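Local coordinates for probable manganase-dependent inorganic pyrophosphatase (Clostridium perfringens, PDB 3L2B), which probably hydrolyses inorganic pyrophosphate in a manganese-dependent manner, with a CBS and DRTGG regulatory region that binds AMP as inhibitor and diadenosine tetraphosphate as activator, at residues N70-S75 against V182-V187; L86-Q91 against T166-P171; M109-L114 against R129-A134; E116-G121 against L139-L144; I123-D128 against L143-G148. All coordinates share one frame; numbering follows the deposited sequence.

Contact 1: residues N70-S75 against V182-V187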
# COMPACT_ATOMS: atom_id res chain seq x y z
N ASN A 70 -9.66 9.67 7.42
CA ASN A 70 -9.32 10.47 8.59
C ASN A 70 -8.01 9.98 9.27
O ASN A 70 -7.65 10.41 10.37
CB ASN A 70 -10.49 10.30 9.55
CG ASN A 70 -10.69 11.45 10.46
OD1 ASN A 70 -10.22 11.42 11.59
ND2 ASN A 70 -11.41 12.48 9.99
N ILE A 71 -7.29 9.09 8.61
CA ILE A 71 -6.07 8.48 9.23
C ILE A 71 -4.96 9.49 9.60
O ILE A 71 -4.17 9.23 10.51
CB ILE A 71 -5.43 7.29 8.42
CG1 ILE A 71 -5.31 7.60 6.92
CG2 ILE A 71 -6.21 6.01 8.63
CD1 ILE A 71 -4.74 8.95 6.62
N LEU A 72 -4.90 10.63 8.91
CA LEU A 72 -3.87 11.64 9.23
C LEU A 72 -4.15 12.19 10.64
O LEU A 72 -3.23 12.42 11.43
CB LEU A 72 -3.75 12.75 8.17
CG LEU A 72 -3.23 12.34 6.78
CD1 LEU A 72 -3.08 13.55 5.85
CD2 LEU A 72 -1.90 11.59 6.84
N ALA A 73 -5.43 12.31 10.97
CA ALA A 73 -5.87 12.82 12.27
C ALA A 73 -5.62 11.78 13.34
O ALA A 73 -5.01 12.04 14.39
CB ALA A 73 -7.36 13.21 12.25
N LYS A 74 -6.10 10.58 13.05
CA LYS A 74 -6.02 9.48 14.02
C LYS A 74 -4.58 9.16 14.35
O LYS A 74 -4.29 8.66 15.43
CB LYS A 74 -6.74 8.23 13.50
CG LYS A 74 -8.27 8.32 13.51
CD LYS A 74 -8.92 6.92 13.43
CE LYS A 74 -10.36 6.88 14.01
NZ LYS A 74 -11.27 7.96 13.50
N SER A 75 -3.69 9.42 13.40
CA SER A 75 -2.28 9.04 13.55
C SER A 75 -1.41 10.22 13.96
O SER A 75 -0.20 10.09 14.11
CB SER A 75 -1.73 8.49 12.23
OG SER A 75 -1.66 9.51 11.23
N VAL A 182 -0.28 8.08 2.17
CA VAL A 182 -0.40 7.17 3.34
C VAL A 182 0.96 6.63 3.81
O VAL A 182 1.09 6.13 4.93
CB VAL A 182 -1.35 6.01 3.13
CG1 VAL A 182 -2.75 6.57 2.83
CG2 VAL A 182 -0.85 5.07 1.99
N GLN A 183 1.96 6.80 2.97
CA GLN A 183 3.31 6.38 3.31
C GLN A 183 3.96 7.35 4.29
O GLN A 183 5.06 7.16 4.75
CB GLN A 183 4.16 6.29 2.04
CG GLN A 183 3.54 5.37 0.95
CD GLN A 183 4.49 5.15 -0.19
OE1 GLN A 183 5.64 5.54 -0.11
NE2 GLN A 183 4.01 4.52 -1.27
N SER A 184 3.24 8.41 4.62
CA SER A 184 3.77 9.43 5.48
C SER A 184 3.40 9.13 6.93
O SER A 184 3.95 9.74 7.85
CB SER A 184 3.23 10.80 5.03
OG SER A 184 1.92 10.91 5.46
N LEU A 185 2.51 8.16 7.13
CA LEU A 185 2.08 7.75 8.48
C LEU A 185 3.25 7.40 9.42
O LEU A 185 4.18 6.68 9.03
CB LEU A 185 1.15 6.53 8.43
CG LEU A 185 -0.22 6.72 7.77
CD1 LEU A 185 -1.02 5.41 7.73
CD2 LEU A 185 -0.99 7.76 8.48
N PRO A 186 3.18 7.84 10.68
CA PRO A 186 4.25 7.41 11.60
C PRO A 186 4.16 5.96 11.98
O PRO A 186 3.07 5.43 12.14
CB PRO A 186 4.01 8.28 12.85
CG PRO A 186 2.52 8.57 12.85
CD PRO A 186 2.11 8.57 11.36
N VAL A 187 5.31 5.31 12.13
CA VAL A 187 5.33 3.88 12.36
C VAL A 187 4.49 3.50 13.58
O VAL A 187 3.88 2.42 13.60
CB VAL A 187 6.77 3.28 12.43
CG1 VAL A 187 7.46 3.33 11.04
CG2 VAL A 187 7.58 3.99 13.46

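Contact 2: residues L86-Q91 against T166-P171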
# COMPACT_ATOMS: atom_id res chain seq x y z
N LEU A 86 5.98 13.38 0.10
CA LEU A 86 5.51 13.99 -1.15
C LEU A 86 6.60 14.83 -1.80
O LEU A 86 6.37 15.51 -2.79
CB LEU A 86 4.26 14.83 -0.88
CG LEU A 86 3.05 14.05 -0.36
CD1 LEU A 86 1.87 15.00 -0.11
CD2 LEU A 86 2.67 12.95 -1.34
N SER A 87 7.80 14.76 -1.23
CA SER A 87 8.92 15.64 -1.62
C SER A 87 8.41 17.06 -1.81
O SER A 87 8.64 17.71 -2.82
CB SER A 87 9.60 15.14 -2.90
OG SER A 87 10.08 13.81 -2.74
N ALA A 88 7.69 17.53 -0.79
CA ALA A 88 7.01 18.81 -0.88
C ALA A 88 7.78 19.90 -0.15
O ALA A 88 8.56 19.66 0.74
CB ALA A 88 5.63 18.69 -0.32
N GLU A 89 7.50 21.13 -0.53
CA GLU A 89 8.01 22.28 0.19
C GLU A 89 6.83 23.05 0.71
O GLU A 89 5.80 23.17 0.03
CB GLU A 89 8.89 23.17 -0.72
CG GLU A 89 10.22 22.53 -1.18
CD GLU A 89 11.38 22.70 -0.19
OE1 GLU A 89 11.70 23.86 0.19
OE2 GLU A 89 12.01 21.67 0.20
N ALA A 90 6.98 23.57 1.92
CA ALA A 90 5.96 24.38 2.55
C ALA A 90 6.13 25.82 2.13
O ALA A 90 7.24 26.32 2.00
CB ALA A 90 6.05 24.25 4.06
N GLN A 91 4.99 26.47 1.89
CA GLN A 91 4.94 27.90 1.57
C GLN A 91 4.40 28.71 2.74
O GLN A 91 4.71 29.89 2.91
CB GLN A 91 4.06 28.16 0.35
CG GLN A 91 4.73 27.83 -0.94
CD GLN A 91 4.82 26.36 -1.15
OE1 GLN A 91 3.80 25.69 -1.27
NE2 GLN A 91 6.03 25.84 -1.16
N THR A 166 -1.97 26.00 6.58
CA THR A 166 -0.73 25.40 6.09
C THR A 166 -0.85 25.04 4.61
O THR A 166 -1.86 24.47 4.17
CB THR A 166 -0.38 24.15 6.85
OG1 THR A 166 -0.31 24.46 8.24
CG2 THR A 166 0.98 23.56 6.38
N VAL A 167 0.16 25.43 3.85
CA VAL A 167 0.19 25.21 2.42
C VAL A 167 1.52 24.60 2.01
O VAL A 167 2.56 25.07 2.41
CB VAL A 167 0.05 26.51 1.67
CG1 VAL A 167 -0.05 26.23 0.18
CG2 VAL A 167 -1.14 27.28 2.18
N ILE A 168 1.46 23.56 1.20
CA ILE A 168 2.65 22.96 0.66
C ILE A 168 2.48 22.62 -0.81
O ILE A 168 1.38 22.65 -1.36
CB ILE A 168 3.04 21.69 1.43
CG1 ILE A 168 2.03 20.56 1.15
CG2 ILE A 168 3.13 22.00 2.93
CD1 ILE A 168 2.34 19.25 1.89
N THR A 169 3.61 22.32 -1.44
CA THR A 169 3.65 22.03 -2.86
C THR A 169 4.48 20.80 -3.13
O THR A 169 5.62 20.68 -2.70
CB THR A 169 4.27 23.20 -3.65
OG1 THR A 169 3.40 24.33 -3.58
CG2 THR A 169 4.45 22.80 -5.13
N THR A 170 3.89 19.87 -3.87
CA THR A 170 4.60 18.66 -4.27
C THR A 170 4.80 18.62 -5.78
O THR A 170 4.02 19.19 -6.51
CB THR A 170 3.82 17.39 -3.87
OG1 THR A 170 4.49 16.24 -4.40
CG2 THR A 170 2.40 17.43 -4.42
N PRO A 171 5.82 17.88 -6.26
CA PRO A 171 5.93 17.80 -7.73
C PRO A 171 4.91 16.83 -8.35
O PRO A 171 4.65 16.85 -9.55
CB PRO A 171 7.36 17.30 -7.94
CG PRO A 171 7.78 16.72 -6.66
CD PRO A 171 7.04 17.42 -5.58

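Contact 3: residues M109-L114 against R129-A134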
# COMPACT_ATOMS: atom_id res chain seq x y z
N MET A 109 -13.36 19.45 -8.43
CA MET A 109 -14.59 20.12 -8.83
C MET A 109 -14.32 21.58 -9.28
O MET A 109 -13.17 22.01 -9.39
CB MET A 109 -15.61 20.06 -7.68
CG MET A 109 -15.63 18.70 -6.92
SD MET A 109 -14.55 18.71 -5.44
CE MET A 109 -14.62 17.04 -4.79
N GLN A 110 -15.39 22.32 -9.55
CA GLN A 110 -15.32 23.76 -9.82
C GLN A 110 -15.41 24.53 -8.51
O GLN A 110 -16.10 24.11 -7.58
CB GLN A 110 -16.46 24.23 -10.75
CG GLN A 110 -16.22 23.96 -12.22
CD GLN A 110 -17.21 24.70 -13.12
OE1 GLN A 110 -18.36 24.93 -12.74
NE2 GLN A 110 -16.76 25.08 -14.31
N ALA A 111 -14.75 25.68 -8.46
CA ALA A 111 -14.61 26.47 -7.22
C ALA A 111 -15.88 26.52 -6.33
O ALA A 111 -15.81 26.35 -5.12
CB ALA A 111 -14.14 27.89 -7.55
N GLU A 112 -17.03 26.71 -6.96
CA GLU A 112 -18.29 26.94 -6.25
C GLU A 112 -18.80 25.66 -5.61
O GLU A 112 -19.54 25.68 -4.63
CB GLU A 112 -19.38 27.50 -7.19
CG GLU A 112 -18.88 28.51 -8.26
CD GLU A 112 -18.23 27.82 -9.48
OE1 GLU A 112 -18.96 27.11 -10.23
OE2 GLU A 112 -17.00 27.98 -9.67
N SER A 113 -18.40 24.54 -6.18
CA SER A 113 -18.86 23.21 -5.75
C SER A 113 -18.00 22.62 -4.64
O SER A 113 -18.38 21.65 -3.99
CB SER A 113 -18.86 22.23 -6.94
OG SER A 113 -19.55 22.80 -8.04
N LEU A 114 -16.83 23.22 -4.43
CA LEU A 114 -15.87 22.68 -3.45
C LEU A 114 -16.49 22.56 -2.08
O LEU A 114 -16.22 21.61 -1.37
CB LEU A 114 -14.61 23.54 -3.35
CG LEU A 114 -13.74 23.52 -4.61
CD1 LEU A 114 -12.72 24.64 -4.52
CD2 LEU A 114 -13.07 22.14 -4.77
N ARG A 129 -4.79 25.91 -10.24
CA ARG A 129 -5.82 26.95 -10.31
C ARG A 129 -5.84 27.77 -9.03
O ARG A 129 -6.07 27.23 -7.94
CB ARG A 129 -7.21 26.32 -10.57
CG ARG A 129 -7.36 25.62 -11.94
CD ARG A 129 -8.82 25.18 -12.20
NE ARG A 129 -9.76 26.31 -12.13
CZ ARG A 129 -11.09 26.21 -12.04
NH1 ARG A 129 -11.69 25.02 -12.02
NH2 ARG A 129 -11.82 27.31 -11.97
N ALA A 130 -5.59 29.08 -9.16
CA ALA A 130 -5.60 30.01 -8.00
C ALA A 130 -7.01 30.24 -7.45
O ALA A 130 -7.17 30.55 -6.27
CB ALA A 130 -4.95 31.36 -8.36
N GLU A 131 -8.01 30.08 -8.30
CA GLU A 131 -9.41 30.25 -7.89
C GLU A 131 -9.75 29.15 -6.88
O GLU A 131 -10.35 29.42 -5.86
CB GLU A 131 -10.40 30.19 -9.07
CG GLU A 131 -11.88 30.38 -8.63
CD GLU A 131 -12.90 30.54 -9.78
OE1 GLU A 131 -12.66 30.03 -10.91
OE2 GLU A 131 -13.96 31.17 -9.54
N ILE A 132 -9.32 27.93 -7.20
CA ILE A 132 -9.55 26.76 -6.36
C ILE A 132 -8.77 26.89 -5.08
O ILE A 132 -9.28 26.65 -3.98
CB ILE A 132 -9.12 25.45 -7.09
CG1 ILE A 132 -10.06 25.16 -8.27
CG2 ILE A 132 -9.13 24.28 -6.15
CD1 ILE A 132 -11.53 25.15 -7.88
N GLN A 133 -7.51 27.29 -5.22
CA GLN A 133 -6.62 27.41 -4.10
C GLN A 133 -7.20 28.36 -3.05
O GLN A 133 -7.17 28.06 -1.86
CB GLN A 133 -5.22 27.86 -4.53
CG GLN A 133 -4.41 26.79 -5.24
CD GLN A 133 -3.16 27.35 -5.90
OE1 GLN A 133 -2.77 28.50 -5.66
NE2 GLN A 133 -2.53 26.55 -6.75
N ALA A 134 -7.78 29.46 -3.52
CA ALA A 134 -8.35 30.49 -2.63
C ALA A 134 -9.67 30.09 -2.01
O ALA A 134 -9.97 30.46 -0.89
CB ALA A 134 -8.50 31.85 -3.37
O HOH W 1 -11.73 21.82 -12.09

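Contact 4: residues E116-G121 against L139-L144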
# COMPACT_ATOMS: atom_id res chain seq x y z
N GLU A 116 -19.20 21.53 -0.93
CA GLU A 116 -20.08 20.36 -0.61
C GLU A 116 -19.33 19.07 -0.30
O GLU A 116 -19.89 18.13 0.25
CB GLU A 116 -21.09 20.11 -1.73
CG GLU A 116 -20.53 19.97 -3.12
CD GLU A 116 -21.60 20.08 -4.17
OE1 GLU A 116 -21.64 21.11 -4.90
OE2 GLU A 116 -22.44 19.14 -4.24
N PHE A 117 -18.06 19.04 -0.67
CA PHE A 117 -17.21 17.89 -0.39
C PHE A 117 -16.11 18.21 0.63
O PHE A 117 -15.55 17.32 1.27
CB PHE A 117 -16.57 17.38 -1.69
CG PHE A 117 -17.58 16.91 -2.72
CD1 PHE A 117 -18.31 15.74 -2.53
CD2 PHE A 117 -17.78 17.62 -3.89
CE1 PHE A 117 -19.25 15.30 -3.48
CE2 PHE A 117 -18.70 17.18 -4.85
CZ PHE A 117 -19.43 16.03 -4.63
N ILE A 118 -15.81 19.48 0.75
CA ILE A 118 -14.64 19.91 1.49
C ILE A 118 -15.05 20.81 2.63
O ILE A 118 -15.85 21.71 2.49
CB ILE A 118 -13.61 20.60 0.55
CG1 ILE A 118 -13.11 19.58 -0.48
CG2 ILE A 118 -12.44 21.18 1.37
CD1 ILE A 118 -12.22 20.16 -1.57
N SER A 119 -14.45 20.54 3.77
CA SER A 119 -14.94 21.00 5.05
C SER A 119 -13.77 21.50 5.92
O SER A 119 -12.64 20.98 5.83
CB SER A 119 -15.62 19.78 5.69
OG SER A 119 -16.57 20.16 6.65
N GLU A 120 -14.03 22.51 6.74
CA GLU A 120 -13.00 23.03 7.67
C GLU A 120 -12.19 21.90 8.29
O GLU A 120 -12.74 20.99 8.89
CB GLU A 120 -13.61 23.95 8.77
CG GLU A 120 -12.64 24.26 9.97
CD GLU A 120 -12.94 25.55 10.72
OE1 GLU A 120 -13.94 26.23 10.42
OE2 GLU A 120 -12.16 25.91 11.63
N GLY A 121 -10.88 21.95 8.11
CA GLY A 121 -9.96 20.97 8.70
C GLY A 121 -9.49 19.89 7.76
O GLY A 121 -8.56 19.11 8.07
N LEU A 139 -12.37 27.99 2.95
CA LEU A 139 -13.11 26.91 3.61
C LEU A 139 -12.34 26.40 4.83
O LEU A 139 -12.75 25.45 5.49
CB LEU A 139 -13.41 25.75 2.63
CG LEU A 139 -14.59 25.94 1.67
CD1 LEU A 139 -14.58 24.86 0.57
CD2 LEU A 139 -15.88 25.91 2.44
N LYS A 140 -11.22 27.05 5.10
CA LYS A 140 -10.37 26.74 6.26
C LYS A 140 -9.93 25.29 6.32
O LYS A 140 -10.00 24.63 7.33
CB LYS A 140 -11.07 27.16 7.56
CG LYS A 140 -11.42 28.68 7.60
CD LYS A 140 -12.29 29.00 8.81
CE LYS A 140 -12.43 30.51 9.05
NZ LYS A 140 -13.38 31.14 8.11
N VAL A 141 -9.47 24.81 5.18
CA VAL A 141 -8.78 23.53 5.14
C VAL A 141 -7.56 23.63 6.09
O VAL A 141 -6.98 24.70 6.26
CB VAL A 141 -8.33 23.14 3.74
CG1 VAL A 141 -9.56 22.83 2.83
CG2 VAL A 141 -7.47 24.22 3.14
N SER A 142 -7.24 22.53 6.74
CA SER A 142 -6.11 22.52 7.64
C SER A 142 -4.83 22.39 6.82
O SER A 142 -3.77 22.82 7.25
CB SER A 142 -6.22 21.37 8.64
OG SER A 142 -6.15 20.12 7.99
N LEU A 143 -4.94 21.83 5.63
CA LEU A 143 -3.75 21.64 4.77
C LEU A 143 -4.11 21.67 3.31
O LEU A 143 -4.93 20.87 2.84
CB LEU A 143 -3.01 20.35 5.09
CG LEU A 143 -1.77 20.01 4.27
CD1 LEU A 143 -0.74 21.15 4.35
CD2 LEU A 143 -1.16 18.68 4.72
N LEU A 144 -3.46 22.60 2.62
CA LEU A 144 -3.53 22.70 1.17
C LEU A 144 -2.27 22.11 0.53
O LEU A 144 -1.17 22.57 0.77
CB LEU A 144 -3.71 24.16 0.75
CG LEU A 144 -3.87 24.45 -0.74
CD1 LEU A 144 -4.99 23.64 -1.34
CD2 LEU A 144 -4.11 25.94 -0.94

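Contact 5: residues I123-D128 against L143-G148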
# COMPACT_ATOMS: atom_id res chain seq x y z
N ILE A 123 -7.87 17.96 4.44
CA ILE A 123 -6.66 18.02 3.63
C ILE A 123 -7.05 17.94 2.17
O ILE A 123 -7.60 16.92 1.70
CB ILE A 123 -5.71 16.87 3.99
CG1 ILE A 123 -5.36 16.94 5.49
CG2 ILE A 123 -4.44 16.95 3.18
CD1 ILE A 123 -6.33 16.29 6.38
N ALA A 124 -6.76 19.01 1.45
CA ALA A 124 -7.17 19.14 0.05
C ALA A 124 -6.01 19.05 -0.91
O ALA A 124 -5.05 19.76 -0.81
CB ALA A 124 -7.90 20.46 -0.16
N ILE A 125 -6.14 18.14 -1.86
CA ILE A 125 -5.19 18.03 -2.94
C ILE A 125 -5.74 18.77 -4.12
O ILE A 125 -6.82 18.48 -4.58
CB ILE A 125 -4.94 16.57 -3.31
CG1 ILE A 125 -4.29 15.84 -2.13
CG2 ILE A 125 -4.10 16.51 -4.54
CD1 ILE A 125 -4.38 14.34 -2.25
N ALA A 126 -4.98 19.77 -4.58
CA ALA A 126 -5.44 20.74 -5.57
C ALA A 126 -4.40 21.00 -6.62
O ALA A 126 -3.20 20.84 -6.39
CB ALA A 126 -5.77 22.07 -4.88
N GLY A 127 -4.88 21.45 -7.77
CA GLY A 127 -4.00 21.86 -8.87
C GLY A 127 -3.56 23.31 -8.82
O GLY A 127 -3.61 23.97 -7.79
N ASP A 128 -3.17 23.77 -10.00
CA ASP A 128 -2.52 25.07 -10.25
C ASP A 128 -3.51 26.23 -10.15
O ASP A 128 -3.12 27.41 -10.00
CB ASP A 128 -1.91 25.07 -11.66
CG ASP A 128 -0.75 26.04 -11.82
OD1 ASP A 128 -0.67 27.04 -11.06
OD2 ASP A 128 0.07 25.81 -12.73
N LEU A 143 -4.94 21.83 5.63
CA LEU A 143 -3.75 21.64 4.77
C LEU A 143 -4.11 21.67 3.31
O LEU A 143 -4.93 20.87 2.84
CB LEU A 143 -3.01 20.35 5.09
CG LEU A 143 -1.77 20.01 4.27
CD1 LEU A 143 -0.74 21.15 4.35
CD2 LEU A 143 -1.16 18.68 4.72
N LEU A 144 -3.46 22.60 2.62
CA LEU A 144 -3.53 22.70 1.17
C LEU A 144 -2.27 22.11 0.53
O LEU A 144 -1.17 22.57 0.77
CB LEU A 144 -3.71 24.16 0.75
CG LEU A 144 -3.87 24.45 -0.74
CD1 LEU A 144 -4.99 23.64 -1.34
CD2 LEU A 144 -4.11 25.94 -0.94
N ILE A 145 -2.47 21.04 -0.24
CA ILE A 145 -1.41 20.42 -1.02
C ILE A 145 -1.59 20.76 -2.50
O ILE A 145 -2.53 20.30 -3.14
CB ILE A 145 -1.36 18.90 -0.82
CG1 ILE A 145 -1.48 18.53 0.65
CG2 ILE A 145 -0.08 18.31 -1.34
CD1 ILE A 145 -1.28 17.04 0.95
N VAL A 146 -0.69 21.58 -3.03
CA VAL A 146 -0.71 21.95 -4.44
C VAL A 146 0.16 20.98 -5.22
O VAL A 146 1.31 20.73 -4.85
CB VAL A 146 -0.28 23.40 -4.69
CG1 VAL A 146 -0.35 23.74 -6.20
CG2 VAL A 146 -1.15 24.38 -3.86
N THR A 147 -0.43 20.41 -6.28
CA THR A 147 0.22 19.39 -7.11
C THR A 147 1.00 20.04 -8.25
O THR A 147 0.95 21.25 -8.46
CB THR A 147 -0.80 18.39 -7.78
OG1 THR A 147 -1.68 19.09 -8.66
CG2 THR A 147 -1.65 17.68 -6.78
N GLY A 148 1.72 19.21 -8.98
CA GLY A 148 2.35 19.60 -10.23
C GLY A 148 3.64 20.39 -10.10
O GLY A 148 4.24 20.76 -11.12

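Contact 1: residues N70-S75 against V182-V187
In the CBS and DRTGG regulatory region, helix 71-74, a single turn, packs against a connecting loop that leaves helix 174-180 through a 3-10 turn and runs on to helix 187-190. No hydrogen bond spans the two segments, so the join rests on buried van der Waals contact. Along residues 182-187, Val182 comes first and instead packs on Tyr63 of the second subunit, while the backbone of Gln183 is bonded to Lys27 of helix 26-35. Ser184 then brings OG to 4.1 Å from Leu72 CD2, and that hydroxyl is hydrogen-bonded to Ile181 O. Leu185 buries the most of any residue here. Its CG stands anti to the carbonyl carbon (chi1 -66°), which aims CD2 at the helix, 4.3 Å from Leu72 CD2 and 4.4 Å from Ile71 CD1. The same methyl lies 3.3 Å from Ser75 OG. That hydroxyl is turned back onto the preceding helix: with chi1 at 68° it sits between backbone N and carbonyl carbon and donates to Ile71 O at 2.6 Å, in the carbonyl plane on a lone pair; it is also hydrogen-bonded to Thr77 OG1. Ile71 O also accepts from Ser75 N, so two donors from one residue grip it. Pro186 completes the walk, with CG resting 3.4 Å from Ser75 O and CD 3.9 Å from Ser75 OG.

Contact 2: residues L86-Q91 against T166-P171
Strand 89-92 pairs antiparallel with strand 166-169, and the packing tightens where backbone and side-chain bonds coincide. Glu89 and Thr169 form the hydrogen-bonded pair: Glu89 N reaches Thr169 O at 2.9 Å and Thr169 N returns to Glu89 O at 2.8 Å, both in the carbonyl plane of the acceptor. Next to it, the non-hydrogen-bonded pair Ala90 and Ile168 lets Ile168 CG2 lie 3.9 Å from Ala90 CB, while the other branch of Ile168 sends CD1 towards Ala88 CB. Gln91 N continues the pairing on Val167 O at 2.9 Å, and its side chain then folds back along the strand. A bend at chi2 (74°) lays the amide across Thr169 at about a right angle, where Thr169 OG1 donates to Gln91 OE1 at 2.7 Å from well above the carbonyl plane. A weak bond from Gln91 NE2 to Glu89 O holds the other end of that amide. At the far end, Thr170 OG1, anti to its backbone N (chi1 174°), donates to Leu86 O at 2.6 Å, in plane and on a lone pair, and is also hydrogen-bonded to His172 N. The looser side is the solvent margin: Glu89 carries its carboxylate away from the partner strand, and Ser87 and the Pro171 ring meet mainly through Ser87 O and Pro171 CD, 3.2 Å apart. Ser87, with positive phi, is the C' residue of the Schellman motif that ends helix 79-85. The whole is a helix running through a Schellman turn into the outermost strand, within this chain, of the mixed sheet of the DRTGG domain.

Contact 3: residues M109-L114 against R129-A134
The guanidinium of Arg129 has Ile132 CG1 over one face, 3.9 Å above the plane and displaced toward the rim. At its edge, in plane, lies a water 3.2 Å from Arg129 NH1, a weak bond, and the same water is bonded to Met109 O, so it bridges the two segments. Another nitrogen of the group, Arg129 NH2, forms a salt bridge with Glu131 OE1 at 3.0 Å, two residues further on. The Glu131 carboxylate is reached by an extended chain whose CG is anti to the backbone N (chi1 -180°), and on its way Glu131 CG passes 3.5 Å from Ala111 CB. Beneath this polar rim, the turn at 111-114 packs on the first turns of helix 130-138, the crossover helix of the beta-alpha-beta unit 123-126, 130-138, 143-146. Ile132 supplies the apolar centre. Its CG1 stands beside the backbone N, anti to the carbonyl carbon (chi1 -68°), and a further bend at chi2 (-53°) drives CD1 into the turn, 3.3 Å from Ala111 N. Leu114 crosses Ile132 at about a right angle and touches it methyl to methyl, Leu114 CD1 to Ile132 CD1 at 3.6 Å; it packs also on Leu136 further along the helix. On the solvent side Glu112 OE2 approaches Glu131 OE2 to 4.4 Å, a repulsion that the nearby Arg129 guanidinium may offset. Across the dimer, Arg129 packs on Gln110 of the second subunit, and Gln110 on Arg129 of that subunit.

Contact 4: residues E116-G121 against L139-L144
This is a loop-to-loop contact of the DRTGG domain, between the chain entering strand 123-126 and the turn entering strand 143-146, second strand of the beta-alpha-beta unit 123-126, 130-138, 143-146. The two backbones run in roughly the same direction, 44° apart, and two hydrogen bonds join them. Gly121 N donates to Lys140 O at 2.9 Å, from above the carbonyl plane. Gly121 O in turn accepts from Ser142 OG at 2.6 Å, the hydroxyl lying well out of its carbonyl plane. Chi1 of 65°, between backbone N and carbonyl carbon, swings that OG toward the glycine, and Asp122 O is its other partner. Gly121 has phi of 100°, a geometry that suits glycine because a CB would jam against the preceding carbonyl. Lys140 also has positive phi, being the residue at which a Schellman motif ends helix 130-138. On the exposed side Glu120 and Lys140 lie alongside each other, pointing the same way, with Glu120 OE1 3.6 Å from Lys140 CD. Their charged ends stay 5.5 Å apart, Glu120 OE1 to Lys140 NZ, too far for a salt bridge. The buried side is apolar: Ile118 CG2, anti to its backbone N, meets Val141 CG1 obliquely at 3.6 Å and Leu139 CD1 at 4.3 Å. Ile118 also packs on Leu136 of helix 130-138, while the Gly121 backbone is bonded to Gly102 just ahead of strand 104-106.

Contact 5: residues I123-D128 against L143-G148
Strands 123-126 and 143-146 run parallel, 19° between their directions, as the two neighbouring strands of a beta-alpha-beta unit joined by helix 130-138. Their side chains sort onto two faces. Ile123, Ile125, Leu143 and Ile145 line one face. The Ile123 and Leu143 side chains cross obliquely, Ile123 CG2 lying 4.0 Å from Leu143 CD2. Ile123 and Ile145 instead lie side by side, pointing the same way, with Ile123 CG2 3.9 Å from Ile145 CD1. Ile125 meets Thr147 at about a right angle, methyl to methyl, Ile125 CG2 being 3.5 Å from Thr147 CG2; helix 174-180 covers this end through Ser174. On the other face the small Ala124 and Ala126 let Leu144 extend across, with CG anti to its backbone N (chi1 -177°) and Leu144 CD1 4.0 Å from Ala126 CB; Leu136 of the crossover helix packs on all three. Four backbone bonds hold the register, each nearly along the C=O axis, as in Ala124 N to Leu143 O at 3.0 Å. The last acceptor is gripped twice: Ala126 O takes Thr147 N at 2.8 Å and, from above its carbonyl plane, Thr147 OG1 at 3.2 Å.

From the N terminus, the first half of contact 1 at 70-75 opens the longest loop, which 182-187 closes only after the whole central sheet has been built; contacts 2 to 5 all lie within it. Contact 2 starts at 86-91 and closes at 166-171, so it encloses contacts 3, 4 and 5. Segments 109-114 and 116-121 wait while strand 123-126 is laid down, and helix 130-138 then closes contact 3. Contact 3 crosses contacts 4 and 5, which both end on strand 143-146 and share Leu143 and Leu144. Backbone bonds of Leu144 and Val146 to Ile168 join contact 5 to contact 2, and Leu72 touching Ile123 ties contact 1 to the sheet.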